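Side-chain contact in ESXA (Geobacillus thermodenitrificans, PDB 3ZBH), which is of unknown function but, as a WXG100 (ESAT-6) family protein, is probably a substrate of a type VII secretion system: residues E30-A33 / R34-Q37. Numbering follows the deposited sequence.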
ATOM      1  N   GLU B  30       0.407   8.188   1.708  1.00 21.85           N
ATOM      2  CA  GLU B  30       0.757   8.806   0.422  1.00 23.46           C
ATOM      3  C   GLU B  30       0.031   8.113  -0.729  1.00 23.83           C
ATOM      4  O   GLU B  30      -0.518   8.770  -1.623  1.00 21.71           O
ATOM      5  CB  GLU B  30       2.270   8.866   0.236  1.00 25.25           C
ATOM      6  CG  GLU B  30       2.892   9.845   1.233  1.00 28.28           C
ATOM      7  CD  GLU B  30       4.385   9.733   1.302  1.00 33.55           C
ATOM      8  OE1 GLU B  30       4.961   9.078   0.419  1.00 35.82           O
ATOM      9  OE2 GLU B  30       4.986  10.310   2.228  1.00 36.82           O
ATOM     10  N   LEU B  31       0.017   6.785  -0.698  1.00 21.33           N
ATOM     11  CA  LEU B  31      -0.692   6.019  -1.718  1.00 21.89           C
ATOM     12  C   LEU B  31      -2.191   6.306  -1.708  1.00 20.47           C
ATOM     13  O   LEU B  31      -2.795   6.540  -2.747  1.00 22.86           O
ATOM     14  CB  LEU B  31      -0.425   4.517  -1.510  1.00 21.70           C
ATOM     15  CG  LEU B  31      -1.245   3.492  -2.279  1.00 24.39           C
ATOM     16  CD1 LEU B  31      -0.885   3.468  -3.767  1.00 24.24           C
ATOM     17  CD2 LEU B  31      -0.955   2.135  -1.634  1.00 27.10           C
ATOM     18  N   ILE B  32      -2.802   6.307  -0.544  1.00 20.41           N
ATOM     19  CA  ILE B  32      -4.216   6.628  -0.473  1.00 19.72           C
ATOM     20  C   ILE B  32      -4.537   8.016  -1.052  1.00 21.50           C
ATOM     21  O   ILE B  32      -5.465   8.169  -1.834  1.00 20.91           O
ATOM     22  CB  ILE B  32      -4.770   6.465   0.949  1.00 19.09           C
ATOM     23  CG1 ILE B  32      -4.767   4.976   1.343  1.00 22.03           C
ATOM     24  CG2 ILE B  32      -6.197   7.010   1.026  1.00 20.52           C
ATOM     25  CD1 ILE B  32      -5.446   4.049   0.319  1.00 24.87           C
ATOM     26  N   ALA B  33      -3.727   9.004  -0.696  1.00 22.64           N
ATOM     27  CA  ALA B  33      -3.863  10.345  -1.244  1.00 23.17           C
ATOM     28  C   ALA B  33      -3.774  10.337  -2.771  1.00 23.67           C
ATOM     29  O   ALA B  33      -4.591  10.966  -3.435  1.00 23.59           O
ATOM     30  CB  ALA B  33      -2.802  11.254  -0.641  1.00 22.90           C
ATOM     31  N   ARG B  34      -2.803   9.623  -3.332  1.00 23.94           N
ATOM     32  CA  ARG B  34      -2.693   9.518  -4.795  1.00 24.26           C
ATOM     33  C   ARG B  34      -3.882   8.802  -5.452  1.00 25.95           C
ATOM     34  O   ARG B  34      -4.418   9.271  -6.479  1.00 22.86           O
ATOM     35  CB  ARG B  34      -1.379   8.858  -5.230  1.00 27.94           C
ATOM     36  CG  ARG B  34      -0.113   9.607  -4.843  1.00 28.59           C
ATOM     37  CD  ARG B  34       1.097   8.995  -5.546  1.00 29.37           C
ATOM     38  NE  ARG B  34       1.309   7.566  -5.257  1.00 29.56           N
ATOM     39  CZ  ARG B  34       1.982   7.082  -4.211  1.00 30.91           C
ATOM     40  NH1 ARG B  34       2.518   7.899  -3.314  1.00 29.41           N
ATOM     41  NH2 ARG B  34       2.135   5.766  -4.072  1.00 29.27           N
ATOM     42  N   LEU B  35      -4.292   7.677  -4.867  1.00 25.05           N
ATOM     43  CA  LEU B  35      -5.501   6.986  -5.327  1.00 24.73           C
ATOM     44  C   LEU B  35      -6.775   7.827  -5.145  1.00 23.94           C
ATOM     45  O   LEU B  35      -7.688   7.725  -5.942  1.00 22.43           O
ATOM     46  CB  LEU B  35      -5.670   5.646  -4.604  1.00 23.70           C
ATOM     47  CG  LEU B  35      -4.538   4.633  -4.822  1.00 26.51           C
ATOM     48  CD1 LEU B  35      -4.874   3.365  -4.033  1.00 25.05           C
ATOM     49  CD2 LEU B  35      -4.393   4.316  -6.308  1.00 25.45           C
ATOM     50  N   ASP B  36      -6.845   8.658  -4.108  1.00 25.21           N
ATOM     51  CA  ASP B  36      -8.010   9.527  -3.960  1.00 25.43           C
ATOM     52  C   ASP B  36      -8.145  10.477  -5.161  1.00 25.05           C
ATOM     53  O   ASP B  36      -9.246  10.658  -5.724  1.00 24.37           O
ATOM     54  CB  ASP B  36      -7.946  10.357  -2.667  1.00 25.68           C
ATOM     55  CG  ASP B  36      -8.295   9.564  -1.426  1.00 28.65           C
ATOM     56  OD1 ASP B  36      -8.843   8.422  -1.514  1.00 28.46           O
ATOM     57  OD2 ASP B  36      -8.002  10.102  -0.341  1.00 27.52           O
ATOM     58  N   GLN B  37      -7.018  11.053  -5.564  1.00 22.67           N
ATOM     59  CA  GLN B  37      -7.004  11.963  -6.699  1.00 25.22           C
ATOM     60  C   GLN B  37      -7.217  11.230  -8.047  1.00 25.43           C
ATOM     61  O   GLN B  37      -7.957  11.706  -8.926  1.00 22.66           O
ATOM     62  CB  GLN B  37      -5.680  12.704  -6.709  1.00 23.85           C
ATOM     63  CG  GLN B  37      -5.592  13.726  -7.816  1.00 25.01           C
ATOM     64  CD  GLN B  37      -4.405  14.631  -7.623  1.00 24.99           C
ATOM     65  OE1 GLN B  37      -3.276  14.305  -8.013  1.00 27.35           O
ATOM     66  NE2 GLN B  37      -4.651  15.781  -7.017  1.00 27.85           N
TER
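The guanidinium of Arg34 lies flat against the backbone one turn earlier in helix 11-45: Leu31 CA sits 3.6 Å above the guanidinium plane, offset toward its rim, and Glu30 O is over the same face. The carboxylate of Asp36 likewise turns a flat face to Ile32 O, which lies 3.2 Å from Asp36 CG; all three oxygens are acceptors, so this is contact without a bond.

A bend at chi3 (-58°) folds the Arg34 chain back along the helix, bringing NH1 to 3.7 Å from Glu30 CB and NH2 to 3.8 Å from Leu31 CD1. The Glu30 carboxylate stays short of a salt bridge, with OE1 4.6 Å from Arg34 NH1. Arginine suits this place because its methylenes and flat face can lie on the helix while NE pairs with Glu24 of the second subunit.

In Asp36, CG anti to the carbonyl carbon (chi1 -77°) carries the short acidic chain toward helix 48-95, where OD2 forms a salt bridge with Arg62 and OD1 a hydrogen bond with Tyr58. Replacing Asp36 by an alanine removes the carboxylate and would probably leave Arg62 without this acidic mate and the Tyr58 hydroxyl without its partner.

Leu31 CD1 lies 4.0 Å from Leu35 CG, branched ends suited to packing side by side one turn apart. Leu35 also packs on Tyr58 and on Leu72 of the second subunit, whereas Ile32 packs on Phe65, Arg62 and Glu66. Successive i to i+4 backbone bonds set the spacing, among them the nearly straight Leu35 N to Leu31 O (2.8 Å, 178°). The apolar side chains thus pack toward helix 48-95 and the second subunit, while Asp36 joins the two helices by charge and hydrogen bond and Arg34 joins the two subunits by charge.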